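Long-range contacts in enoyl-CoA hydratase/isomerase (Pseudomonas aeruginosa, PDB 3LAO), which probably hydrates the side-chain double bond of a steroid enoyl-CoA thioester, as a homotrimeric member of the enoyl-CoA hydratase/isomerase family: residues Thr115-Gly120 / Gly135-His140; Arg16-His21 / Glu52-Ser57; Gly12-Glu17 / Ala45-Glu50; Glu56-Val61 / Arg206-Ala211. All coordinates share one frame; numbering follows the deposited sequence. Where two conformers were deposited one is given.

Interaction 1: Thr115-Gly120 / Gly135-His140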
loop_
_atom_site.group_PDB
_atom_site.type_symbol
_atom_site.label_atom_id
_atom_site.label_comp_id
_atom_site.label_asym_id
_atom_site.label_seq_id
_atom_site.Cartn_x
_atom_site.Cartn_y
_atom_site.Cartn_z
ATOM N N THR B 115 18.735 17.288 9.119
ATOM C CA THR B 115 18.978 17.031 7.719
ATOM C C THR B 115 18.930 15.535 7.453
ATOM O O THR B 115 19.491 14.756 8.201
ATOM C CB THR B 115 20.357 17.570 7.310
ATOM O OG1 THR B 115 20.216 18.878 6.764
ATOM C CG2 THR B 115 20.993 16.692 6.277
ATOM N N CYS B 116 18.251 15.149 6.377
ATOM C CA CYS B 116 18.033 13.739 6.075
ATOM C C CYS B 116 18.082 13.484 4.573
ATOM O O CYS B 116 17.059 13.213 3.945
ATOM C CB CYS B 116 16.693 13.271 6.645
ATOM S SG CYS B 116 16.535 11.477 6.803
ATOM N N TRP B 117 19.280 13.571 4.002
ATOM C CA TRP B 117 19.441 13.541 2.553
ATOM C C TRP B 117 19.451 12.107 2.030
ATOM O O TRP B 117 19.966 11.202 2.683
ATOM C CB TRP B 117 20.728 14.258 2.143
ATOM C CG TRP B 117 20.683 15.740 2.356
ATOM C CD1 TRP B 117 21.749 16.581 2.493
ATOM C CD2 TRP B 117 19.510 16.558 2.458
ATOM N NE1 TRP B 117 21.312 17.872 2.673
ATOM C CE2 TRP B 117 19.943 17.884 2.656
ATOM C CE3 TRP B 117 18.138 16.297 2.401
ATOM C CZ2 TRP B 117 19.052 18.946 2.797
ATOM C CZ3 TRP B 117 17.255 17.353 2.542
ATOM C CH2 TRP B 117 17.716 18.661 2.737
ATOM N N THR B 118 18.877 11.912 0.846
ATOM C CA THR B 118 19.159 10.727 0.046
ATOM C C THR B 118 19.123 9.463 0.898
ATOM O O THR B 118 18.065 8.862 1.090
ATOM C CB THR B 118 20.532 10.828 -0.647
ATOM O OG1 THR B 118 21.039 12.162 -0.515
ATOM C CG2 THR B 118 20.411 10.479 -2.122
ATOM N N ALA B 119 20.284 9.065 1.408
ATOM C CA ALA B 119 20.459 7.727 1.961
ATOM C C ALA B 119 19.765 7.593 3.313
ATOM O O ALA B 119 19.530 6.485 3.793
ATOM C CB ALA B 119 21.938 7.395 2.087
ATOM N N GLY B 120 19.438 8.730 3.920
ATOM C CA GLY B 120 18.829 8.744 5.236
ATOM C C GLY B 120 17.342 8.453 5.189
ATOM O O GLY B 120 16.811 7.742 6.042
ATOM N N GLY B 135 10.568 20.230 11.645
ATOM C CA GLY B 135 11.580 20.995 10.940
ATOM C C GLY B 135 12.722 20.176 10.358
ATOM O O GLY B 135 13.646 20.728 9.765
ATOM N N THR B 136 12.683 18.862 10.518
ATOM C CA THR B 136 13.660 18.026 9.863
ATOM C C THR B 136 13.404 18.136 8.361
ATOM O O THR B 136 12.263 18.253 7.933
ATOM C CB THR B 136 13.508 16.574 10.320
ATOM O OG1 THR B 136 13.772 16.492 11.729
ATOM C CG2 THR B 136 14.431 15.653 9.523
ATOM N N ARG B 137 14.458 18.083 7.562
ATOM C CA ARG B 137 14.341 18.301 6.135
ATOM C C ARG B 137 14.759 17.063 5.393
ATOM O O ARG B 137 15.757 16.481 5.693
ATOM C CB ARG B 137 15.278 19.411 5.675
ATOM C CG ARG B 137 14.999 20.798 6.229
ATOM C CD ARG B 137 16.304 21.633 6.095
ATOM N NE ARG B 137 16.492 22.275 4.777
ATOM C CZ ARG B 137 17.676 22.581 4.224
ATOM N NH1 ARG B 137 18.823 22.282 4.840
ATOM N NH2 ARG B 137 17.717 23.183 3.036
ATOM N N PHE B 138 14.035 16.730 4.345
ATOM C CA PHE B 138 14.273 15.520 3.614
ATOM C C PHE B 138 14.377 15.895 2.177
ATOM O O PHE B 138 13.611 16.752 1.680
ATOM C CB PHE B 138 13.043 14.596 3.760
ATOM C CG PHE B 138 12.781 14.133 5.173
ATOM C CD1 PHE B 138 11.896 14.817 5.996
ATOM C CD2 PHE B 138 13.426 12.997 5.682
ATOM C CE1 PHE B 138 11.658 14.369 7.331
ATOM C CE2 PHE B 138 13.198 12.523 7.027
ATOM C CZ PHE B 138 12.304 13.197 7.837
ATOM N N ALA B 139 15.257 15.219 1.461
ATOM C CA ALA B 139 15.135 15.311 0.023
ATOM C C ALA B 139 15.855 14.185 -0.667
ATOM O O ALA B 139 16.841 13.671 -0.163
ATOM C CB ALA B 139 15.635 16.729 -0.489
ATOM N N HIS B 140 15.328 13.791 -1.809
ATOM C CA HIS B 140 15.963 12.836 -2.693
ATOM C C HIS B 140 16.788 13.522 -3.782
ATOM O O HIS B 140 16.413 13.530 -4.958
ATOM C CB HIS B 140 14.897 11.971 -3.336
ATOM C CG HIS B 140 14.964 10.552 -2.905
ATOM N ND1 HIS B 140 14.166 10.046 -1.905
ATOM C CD2 HIS B 140 15.763 9.541 -3.308
ATOM C CE1 HIS B 140 14.458 8.772 -1.725
ATOM N NE2 HIS B 140 15.428 8.443 -2.559
#
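Strands 115-117 and 137-139 run parallel, their axes 8° apart, with Cys-116 paired to Phe-138 at a CA-CA distance of 4.8 Å. Two backbone bonds bracket the pairing: a weak one from Cys-116 N to Arg-137 O, and a straight one from Thr-118 N to Ala-139 O (2.9 Å), just where helix 119-125 is about to start. On the face carrying Trp-117, the indole reaches the neighbouring strand with its ring edge: CZ3 lies 3.1 Å from Ala-139 N and 3.5 Å from Ala-139 CB. Farther round the ring, CZ2 comes over one face of the Arg-137 guanidinium, 3.9 Å from NH1, with the two planes 71° apart, while Thr-115 CG2 lies over one face of the indole, toward its rim. On the other face, Cys-116 SG stands anti to its backbone N (chi1 -162°), and it meets Phe-138 CE2 at 3.5 Å in an oblique sulfur-aromatic contact. Phe-138 also meets the ring of Phe-176 on strand 175-177, the third strand of this small sheet. The chemistry thus divides by face: sulfur and phenyl pack on one, whereas on the other an aromatic lies beside an arginine whose charge is probably balanced by its salt bridge to Glu-175.

Interaction 2: Arg16-His21 / Glu52-Ser57; sequences REQRGH and ERSEES
Gln-18 extends its amide from strand 14-19 to Ser-57, in the type I beta turn Ser-54 to Ser-57 that follows helix 38-53. The strand lies at the margin of the six-stranded sheet of this crotonase-like fold, and the contact joins its C-terminal end to the connection leading into strand 59-64. Gln-18 CG is anti to the backbone N (chi1 -170°), and a bend at chi2 (76°) turns CD off the extended course. NE2 then donates to Ser-57 OG at 2.9 Å, with the hydroxyl oxygen only 1° out of the amide plane. The same nitrogen gives a second bond, to Gly-20 O at 3.0 Å, from a position tilted away from the plane of that carbonyl. Two acceptors, one on each segment, therefore fix the amide's rotation. Ser-57 OG is gripped again within its turn by Ser-54 OG, 2.7 Å away, so the two serine hydroxyls and the amide form a short polar chain. As modelled, the poorly ordered Glu-56 side chain crosses that of Gln-18 obliquely, and its OE2 comes within 3.7 Å of Gln-18 CD. Nearer the surface, His-21 turns the edge of its imidazole to the turn's backbone rather than a face. Glu-56 O lies in the ring plane, 3.2 Å from His-21 CD2, and also receives a CA-H...O contact from His-21 CA at 3.4 Å.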
loop_
_atom_site.group_PDB
_atom_site.type_symbol
_atom_site.label_atom_id
_atom_site.label_comp_id
_atom_site.label_asym_id
_atom_site.label_seq_id
_atom_site.Cartn_x
_atom_site.Cartn_y
_atom_site.Cartn_z
ATOM N N ARG B 16 27.660 2.356 20.229
ATOM C CA ARG B 16 26.827 1.219 20.587
ATOM C C ARG B 16 26.579 1.228 22.080
ATOM O O ARG B 16 27.503 1.452 22.855
ATOM C CB ARG B 16 27.521 -0.084 20.225
ATOM C CG ARG B 16 27.827 -0.287 18.739
ATOM C CD ARG B 16 28.914 -1.266 18.687
ATOM N NE ARG B 16 29.095 -1.991 17.449
ATOM C CZ ARG B 16 29.872 -1.588 16.453
ATOM N NH1 ARG B 16 30.502 -0.396 16.531
ATOM N NH2 ARG B 16 30.006 -2.374 15.374
ATOM N N GLU B 17 25.340 0.986 22.491
ATOM C CA GLU B 17 25.046 0.872 23.915
ATOM C C GLU B 17 23.902 -0.093 24.188
ATOM O O GLU B 17 22.873 -0.056 23.525
ATOM C CB GLU B 17 24.755 2.233 24.550
ATOM C CG GLU B 17 24.181 2.130 25.976
ATOM C CD GLU B 17 23.535 3.442 26.507
ATOM O OE1 GLU B 17 23.639 4.494 25.812
ATOM O OE2 GLU B 17 22.919 3.400 27.616
ATOM N N GLN B 18 24.116 -0.976 25.151
ATOM C CA GLN B 18 23.065 -1.850 25.637
ATOM C C GLN B 18 22.442 -1.115 26.779
ATOM O O GLN B 18 23.142 -0.685 27.697
ATOM C CB GLN B 18 23.665 -3.171 26.127
ATOM C CG GLN B 18 22.660 -4.258 26.445
ATOM C CD GLN B 18 22.101 -4.892 25.188
ATOM O OE1 GLN B 18 22.882 -5.358 24.344
ATOM N NE2 GLN B 18 20.746 -4.889 25.032
ATOM N N ARG B 19 21.135 -0.918 26.709
ATOM C CA ARG B 19 20.418 -0.318 27.811
ATOM C C ARG B 19 19.168 -1.157 28.169
ATOM O O ARG B 19 18.085 -0.971 27.607
ATOM C CB ARG B 19 20.094 1.125 27.465
ATOM C CG ARG B 19 19.600 1.915 28.637
ATOM C CD ARG B 19 19.111 3.279 28.212
ATOM N NE ARG B 19 20.210 4.065 27.673
ATOM C CZ ARG B 19 20.083 5.322 27.255
ATOM N NH1 ARG B 19 18.901 5.933 27.320
ATOM N NH2 ARG B 19 21.132 5.969 26.757
ATOM N N GLY B 20 19.328 -2.081 29.117
ATOM C CA GLY B 20 18.341 -3.115 29.349
ATOM C C GLY B 20 18.124 -3.943 28.102
ATOM O O GLY B 20 19.094 -4.447 27.517
ATOM N N HIS B 21 16.867 -4.072 27.672
ATOM C CA HIS B 21 16.583 -4.813 26.450
ATOM C C HIS B 21 16.748 -3.946 25.182
ATOM O O HIS B 21 16.457 -4.400 24.061
ATOM C CB HIS B 21 15.162 -5.453 26.511
ATOM C CG HIS B 21 15.032 -6.510 27.557
ATOM N ND1 HIS B 21 14.016 -6.517 28.494
ATOM C CD2 HIS B 21 15.821 -7.575 27.852
ATOM C CE1 HIS B 21 14.178 -7.551 29.306
ATOM N NE2 HIS B 21 15.265 -8.208 28.937
ATOM N N GLU B 52 21.406 -8.245 16.038
ATOM C CA GLU B 52 20.812 -9.525 15.660
ATOM C C GLU B 52 21.270 -10.695 16.543
ATOM O O GLU B 52 20.492 -11.602 16.858
ATOM C CB GLU B 52 21.122 -9.864 14.208
ATOM C CG GLU B 52 20.374 -9.009 13.194
ATOM C CD GLU B 52 18.905 -9.376 13.124
ATOM O OE1 GLU B 52 18.065 -8.442 13.209
ATOM O OE2 GLU B 52 18.608 -10.601 13.003
ATOM N N ARG B 53 22.533 -10.700 16.928
ATOM C CA ARG B 53 23.063 -11.848 17.669
ATOM C C ARG B 53 22.985 -11.665 19.174
ATOM O O ARG B 53 23.345 -12.564 19.905
ATOM C CB ARG B 53 24.507 -12.145 17.254
ATOM C CG ARG B 53 24.600 -12.939 15.970
ATOM C CD ARG B 53 26.033 -13.042 15.513
ATOM N NE ARG B 53 26.302 -12.109 14.428
ATOM C CZ ARG B 53 27.000 -10.998 14.555
ATOM N NH1 ARG B 53 27.190 -10.243 13.493
ATOM N NH2 ARG B 53 27.514 -10.663 15.735
ATOM N N SER B 54 22.541 -10.486 19.609
ATOM C CA SER B 54 22.375 -10.129 21.019
ATOM C C SER B 54 21.046 -10.679 21.570
ATOM O O SER B 54 19.990 -10.051 21.490
ATOM C CB SER B 54 22.381 -8.627 21.150
ATOM O OG SER B 54 22.374 -8.214 22.494
ATOM N N GLU B 55 21.146 -11.872 22.135
ATOM C CA GLU B 55 20.069 -12.578 22.792
ATOM C C GLU B 55 19.063 -11.739 23.554
ATOM O O GLU B 55 17.883 -12.042 23.522
ATOM C CB GLU B 55 20.691 -13.574 23.768
ATOM C CG GLU B 55 21.545 -14.635 23.096
ATOM C CD GLU B 55 20.724 -15.548 22.191
ATOM O OE1 GLU B 55 20.025 -15.036 21.281
ATOM O OE2 GLU B 55 20.780 -16.780 22.394
ATOM N N GLU B 56 19.540 -10.725 24.270
ATOM C CA GLU B 56 18.716 -9.952 25.190
ATOM C C GLU B 56 18.353 -8.576 24.658
ATOM O O GLU B 56 17.752 -7.764 25.360
ATOM C CB GLU B 56 19.422 -9.779 26.539
ATOM C CG GLU B 56 20.778 -10.474 26.651
ATOM C CD GLU B 56 21.944 -9.632 26.134
ATOM O OE1 GLU B 56 22.847 -10.206 25.475
ATOM O OE2 GLU B 56 21.967 -8.405 26.397
ATOM N N SER B 57 18.734 -8.272 23.434
ATOM C CA SER B 57 18.266 -7.026 22.879
ATOM C C SER B 57 16.938 -7.367 22.229
ATOM O O SER B 57 16.825 -8.353 21.511
ATOM C CB SER B 57 19.266 -6.493 21.865
ATOM O OG SER B 57 20.535 -6.269 22.479
#

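Interaction 3: Gly12-Glu17 / Ala45-Glu50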
loop_
_atom_site.group_PDB
_atom_site.type_symbol
_atom_site.label_atom_id
_atom_site.label_comp_id
_atom_site.label_asym_id
_atom_site.label_seq_id
_atom_site.Cartn_x
_atom_site.Cartn_y
_atom_site.Cartn_z
ATOM N N GLY B 12 34.152 7.792 9.579
ATOM C CA GLY B 12 32.865 7.532 10.196
ATOM C C GLY B 12 32.909 6.339 11.121
ATOM O O GLY B 12 33.730 5.433 10.948
ATOM N N ARG B 13 32.021 6.342 12.108
ATOM C CA ARG B 13 31.896 5.215 13.014
ATOM C C ARG B 13 30.555 5.317 13.759
ATOM O O ARG B 13 29.823 6.300 13.664
ATOM C CB ARG B 13 33.048 5.237 14.023
ATOM C CG ARG B 13 32.833 6.273 15.108
ATOM C CD ARG B 13 34.126 6.732 15.741
ATOM N NE ARG B 13 33.915 7.885 16.624
ATOM C CZ ARG B 13 34.834 8.814 16.907
ATOM N NH1 ARG B 13 36.062 8.759 16.377
ATOM N NH2 ARG B 13 34.512 9.813 17.723
ATOM N N VAL B 14 30.277 4.346 14.600
ATOM C CA VAL B 14 28.969 4.271 15.184
ATOM C C VAL B 14 29.087 3.992 16.698
ATOM O O VAL B 14 29.881 3.156 17.112
ATOM C CB VAL B 14 28.209 3.196 14.343
ATOM C CG1 VAL B 14 27.452 2.230 15.166
ATOM C CG2 VAL B 14 27.382 3.893 13.208
ATOM N N THR B 15 28.333 4.690 17.541
ATOM C CA THR B 15 28.330 4.301 18.950
ATOM C C THR B 15 27.378 3.138 19.196
ATOM O O THR B 15 26.387 2.963 18.479
ATOM C CB THR B 15 27.949 5.444 19.894
ATOM O OG1 THR B 15 26.578 5.824 19.690
ATOM C CG2 THR B 15 28.906 6.677 19.729
ATOM N N ARG B 16 27.660 2.356 20.229
ATOM C CA ARG B 16 26.827 1.219 20.587
ATOM C C ARG B 16 26.579 1.228 22.080
ATOM O O ARG B 16 27.503 1.452 22.855
ATOM C CB ARG B 16 27.521 -0.084 20.225
ATOM C CG ARG B 16 27.827 -0.287 18.739
ATOM C CD ARG B 16 28.914 -1.266 18.687
ATOM N NE ARG B 16 29.095 -1.991 17.449
ATOM C CZ ARG B 16 29.872 -1.588 16.453
ATOM N NH1 ARG B 16 30.502 -0.396 16.531
ATOM N NH2 ARG B 16 30.006 -2.374 15.374
ATOM N N GLU B 17 25.340 0.986 22.491
ATOM C CA GLU B 17 25.046 0.872 23.915
ATOM C C GLU B 17 23.902 -0.093 24.188
ATOM O O GLU B 17 22.873 -0.056 23.525
ATOM C CB GLU B 17 24.755 2.233 24.550
ATOM C CG GLU B 17 24.181 2.130 25.976
ATOM C CD GLU B 17 23.535 3.442 26.507
ATOM O OE1 GLU B 17 23.639 4.494 25.812
ATOM O OE2 GLU B 17 22.919 3.400 27.616
ATOM N N ALA B 45 26.555 -1.551 9.702
ATOM C CA ALA B 45 26.190 -2.931 9.407
ATOM C C ALA B 45 26.689 -3.914 10.469
ATOM O O ALA B 45 25.963 -4.848 10.819
ATOM C CB ALA B 45 26.681 -3.345 8.046
ATOM N N LEU B 46 27.895 -3.690 11.007
ATOM C CA LEU B 46 28.405 -4.517 12.123
ATOM C C LEU B 46 27.628 -4.355 13.426
ATOM O O LEU B 46 27.404 -5.325 14.136
ATOM C CB LEU B 46 29.892 -4.288 12.377
ATOM C CG LEU B 46 30.824 -4.958 11.366
ATOM C CD1 LEU B 46 32.282 -4.630 11.673
ATOM C CD2 LEU B 46 30.633 -6.471 11.295
ATOM N N ALA B 47 27.263 -3.114 13.745
ATOM C CA ALA B 47 26.381 -2.809 14.860
ATOM C C ALA B 47 25.010 -3.511 14.706
ATOM O O ALA B 47 24.480 -4.043 15.680
ATOM C CB ALA B 47 26.190 -1.304 14.988
HETATM N N MSE B 48 24.440 -3.517 13.503
HETATM C CA MSE B 48 23.189 -4.258 13.316
HETATM C C MSE B 48 23.380 -5.768 13.471
HETATM O O MSE B 48 22.591 -6.420 14.131
HETATM C CB MSE B 48 22.531 -3.949 11.980
HETATM C CG MSE B 48 21.035 -3.804 12.140
HETATM SE SE MSE B 48 20.583 -2.092 12.962
HETATM C CE MSE B 48 20.658 -0.948 11.372
ATOM N N GLY B 49 24.434 -6.308 12.866
ATOM C CA GLY B 49 24.745 -7.723 13.011
ATOM C C GLY B 49 24.850 -8.099 14.485
ATOM O O GLY B 49 24.357 -9.129 14.929
ATOM N N GLU B 50 25.476 -7.241 15.266
ATOM C CA GLU B 50 25.648 -7.546 16.665
ATOM C C GLU B 50 24.311 -7.483 17.459
ATOM O O GLU B 50 24.080 -8.296 18.374
ATOM C CB GLU B 50 26.757 -6.665 17.270
ATOM C CG GLU B 50 26.523 -6.272 18.747
ATOM C CD GLU B 50 27.592 -5.286 19.324
ATOM O OE1 GLU B 50 28.135 -4.425 18.552
ATOM O OE2 GLU B 50 27.865 -5.390 20.562
#
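Arg-16 leaves strand 14-19 with its CB directed toward helix 38-53, and its side chain reaches Leu-46, Ala-47 and Glu-50. CG, anti to the carbonyl carbon (chi1 -61°), is still 4.2 Å from Glu-50 OE1. CD closes that gap to 3.3 Å, and NE completes it with a salt-bridging hydrogen bond of 2.8 Å to the same OE1. The bond is bent, at 135° about the hydrogen; NE meets the oxygen nearly along its C-O axis, while OE1 is tilted somewhat out of the guanidinium plane. At CZ the flat group passes over Ala-47, whose CB lies 3.6 Å from the plane, under one face and offset toward the rim. NH2 ends beside the helix backbone, and Leu-46 CB sits in the guanidinium plane at its edge, 3.6 Å from NH2. NH1 is taken by Asp-43, which forms a second salt bridge. Two residues earlier, Val-14 CG1 packs on Ala-47 CB at 3.8 Å, so this small alanine meets both an aliphatic branch and a cation. Strand and helix segments run 17° from parallel with axes 9.4 Å apart; helix 38-53 here packs on the border strand of the sheet in this crotonase-like fold. With Glu-50 and Asp-43 both engaged, one guanidinium bridges two carboxylates of a single helix; its positive charge is probably balanced by them, linking the border strand to that helix.

Interaction 4: Glu56-Val61 / Arg206-Ala211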
loop_
_atom_site.group_PDB
_atom_site.type_symbol
_atom_site.label_atom_id
_atom_site.label_comp_id
_atom_site.label_asym_id
_atom_site.label_seq_id
_atom_site.Cartn_x
_atom_site.Cartn_y
_atom_site.Cartn_z
ATOM N N GLU B 56 19.540 -10.725 24.270
ATOM C CA GLU B 56 18.716 -9.952 25.190
ATOM C C GLU B 56 18.353 -8.576 24.658
ATOM O O GLU B 56 17.752 -7.764 25.360
ATOM C CB GLU B 56 19.422 -9.779 26.539
ATOM C CG GLU B 56 20.778 -10.474 26.651
ATOM C CD GLU B 56 21.944 -9.632 26.134
ATOM O OE1 GLU B 56 22.847 -10.206 25.475
ATOM O OE2 GLU B 56 21.967 -8.405 26.397
ATOM N N SER B 57 18.734 -8.272 23.434
ATOM C CA SER B 57 18.266 -7.026 22.879
ATOM C C SER B 57 16.938 -7.367 22.229
ATOM O O SER B 57 16.825 -8.353 21.511
ATOM C CB SER B 57 19.266 -6.493 21.865
ATOM O OG SER B 57 20.535 -6.269 22.479
ATOM N N ARG B 58 15.923 -6.581 22.528
ATOM C CA ARG B 58 14.607 -6.840 22.011
ATOM C C ARG B 58 14.209 -5.799 21.025
ATOM O O ARG B 58 13.280 -6.005 20.256
ATOM C CB ARG B 58 13.581 -6.868 23.128
ATOM C CG ARG B 58 13.675 -8.120 23.939
ATOM C CD ARG B 58 12.762 -8.008 25.153
ATOM N NE ARG B 58 12.932 -9.104 26.102
ATOM C CZ ARG B 58 11.927 -9.628 26.800
ATOM N NH1 ARG B 58 10.685 -9.166 26.631
ATOM N NH2 ARG B 58 12.149 -10.619 27.657
ATOM N N CYS B 59 14.916 -4.683 21.034
ATOM C CA CYS B 59 14.662 -3.646 20.065
ATOM C C CYS B 59 15.925 -2.769 19.903
ATOM O O CYS B 59 16.687 -2.518 20.848
ATOM C CB CYS B 59 13.483 -2.818 20.539
ATOM S SG CYS B 59 12.789 -1.661 19.316
ATOM N N ALA B 60 16.165 -2.326 18.687
ATOM C CA ALA B 60 17.310 -1.486 18.426
ATOM C C ALA B 60 16.808 -0.052 18.210
ATOM O O ALA B 60 15.766 0.155 17.580
ATOM C CB ALA B 60 18.013 -2.007 17.197
ATOM N N VAL B 61 17.521 0.938 18.733
ATOM C CA VAL B 61 17.199 2.324 18.382
ATOM C C VAL B 61 18.348 2.972 17.610
ATOM O O VAL B 61 19.476 3.123 18.128
ATOM C CB VAL B 61 16.925 3.160 19.630
ATOM C CG1 VAL B 61 16.551 4.559 19.221
ATOM C CG2 VAL B 61 15.832 2.494 20.473
ATOM N N ARG B 206 8.203 0.103 24.610
ATOM C CA ARG B 206 6.928 -0.564 24.424
ATOM C C ARG B 206 7.019 -1.903 23.625
ATOM O O ARG B 206 6.356 -2.868 23.977
ATOM C CB ARG B 206 5.901 0.400 23.833
ATOM C CG ARG B 206 4.475 0.055 24.210
ATOM C CD ARG B 206 4.057 0.791 25.464
ATOM N NE ARG B 206 2.843 1.589 25.282
ATOM C CZ ARG B 206 2.737 2.652 24.474
ATOM N NH1 ARG B 206 3.769 3.061 23.727
ATOM N NH2 ARG B 206 1.582 3.306 24.404
ATOM N N ILE B 207 7.843 -1.946 22.572
ATOM C CA ILE B 207 8.036 -3.130 21.754
ATOM C C ILE B 207 8.810 -4.145 22.585
ATOM O O ILE B 207 8.602 -5.361 22.489
ATOM C CB ILE B 207 8.862 -2.789 20.467
ATOM C CG1 ILE B 207 8.044 -1.955 19.471
ATOM C CG2 ILE B 207 9.469 -4.032 19.794
ATOM C CD1 ILE B 207 8.932 -1.346 18.306
ATOM N N ALA B 208 9.730 -3.655 23.408
ATOM C CA ALA B 208 10.477 -4.569 24.268
ATOM C C ALA B 208 9.645 -5.245 25.389
ATOM O O ALA B 208 10.114 -6.197 25.981
ATOM C CB ALA B 208 11.749 -3.884 24.865
ATOM N N ARG B 209 8.441 -4.761 25.680
ATOM C CA ARG B 209 7.626 -5.448 26.666
ATOM C C ARG B 209 6.811 -6.570 26.033
ATOM O O ARG B 209 6.360 -7.490 26.727
ATOM C CB ARG B 209 6.771 -4.495 27.513
ATOM C CG ARG B 209 7.521 -4.018 28.778
ATOM C CD ARG B 209 6.638 -4.026 30.042
ATOM N NE ARG B 209 6.122 -5.354 30.361
ATOM C CZ ARG B 209 4.830 -5.673 30.384
ATOM N NH1 ARG B 209 3.913 -4.754 30.110
ATOM N NH2 ARG B 209 4.453 -6.908 30.688
ATOM N N ALA B 210 6.667 -6.515 24.711
ATOM C CA ALA B 210 6.004 -7.600 23.993
ATOM C C ALA B 210 6.795 -8.928 24.129
ATOM O O ALA B 210 7.971 -8.933 24.447
ATOM C CB ALA B 210 5.826 -7.216 22.528
ATOM N N ALA B 211 6.140 -10.052 23.895
ATOM C CA ALA B 211 6.841 -11.328 23.831
ATOM C C ALA B 211 7.744 -11.435 22.596
ATOM O O ALA B 211 7.270 -11.309 21.442
ATOM C CB ALA B 211 5.808 -12.499 23.850
#
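Arg-58, Ala-208 and Cys-59 bury the most surface here, with 72, 53 and 47 Å² respectively. Arg-58 packs its aliphatic base on the end of helix 196-209: CB rests 3.9 Å from Ala-208 CB. The chain then runs extended from CG to NE, taking CD past the Ala-208 carbonyl at 3.3 Å from its O. At the tip, NH1 hydrogen-bonds back to that same oxygen at 3.1 Å. The bond is bent, 139° about the hydrogen, and the oxygen lies 27° out of the guanidinium plane, consistent with a chain that runs past the acceptor before donating to it. Ala-210 O is 3.5 Å from NH1, so the cation sits near two carbonyls, of Ala-208 and Ala-210, where the chain leaves helix 196-209; their oxygens would probably favour the positive charge. In the crotonase-like fold, this helix packs on the sheet beside strand 59-64, and the second subunit packs against the same end of the helix: Ile-207 packs on Thr-172 of that neighbouring subunit, and Arg-206 makes a salt bridge to its Asp-174. Cys-59 holds the apolar part of the contact. Its SG, anti to the backbone N (chi1 -169°), meets both branches of Ile-207, CD1 at 4.0 Å and CG2 at 4.1 Å, while Pro-107 touches the side chains of both residues.

In the fold
From the N terminus, strand 14-19 serves two contacts: interaction 3 joins its first half to helix 38-53, and interaction 2 joins its last half to the turn after that helix. Their loops overlap along the chain, starting from segments that share Arg-16 and Glu-17, and interaction 3 closes first. Interaction 4 starts on Glu-56 and Ser-57, where interaction 2 ends, and closes a loop of 144 residues onto helix 196-209; the two touch where His-21 O lies 2.7 Å from Arg-58 N. Nested inside that loop, interaction 1 closes a short one within the small three-stranded sheet, across the chain's centre from interactions 2 and 4. Interactions 2, 3 and 4 thus serve the large sheet and its flanking helices.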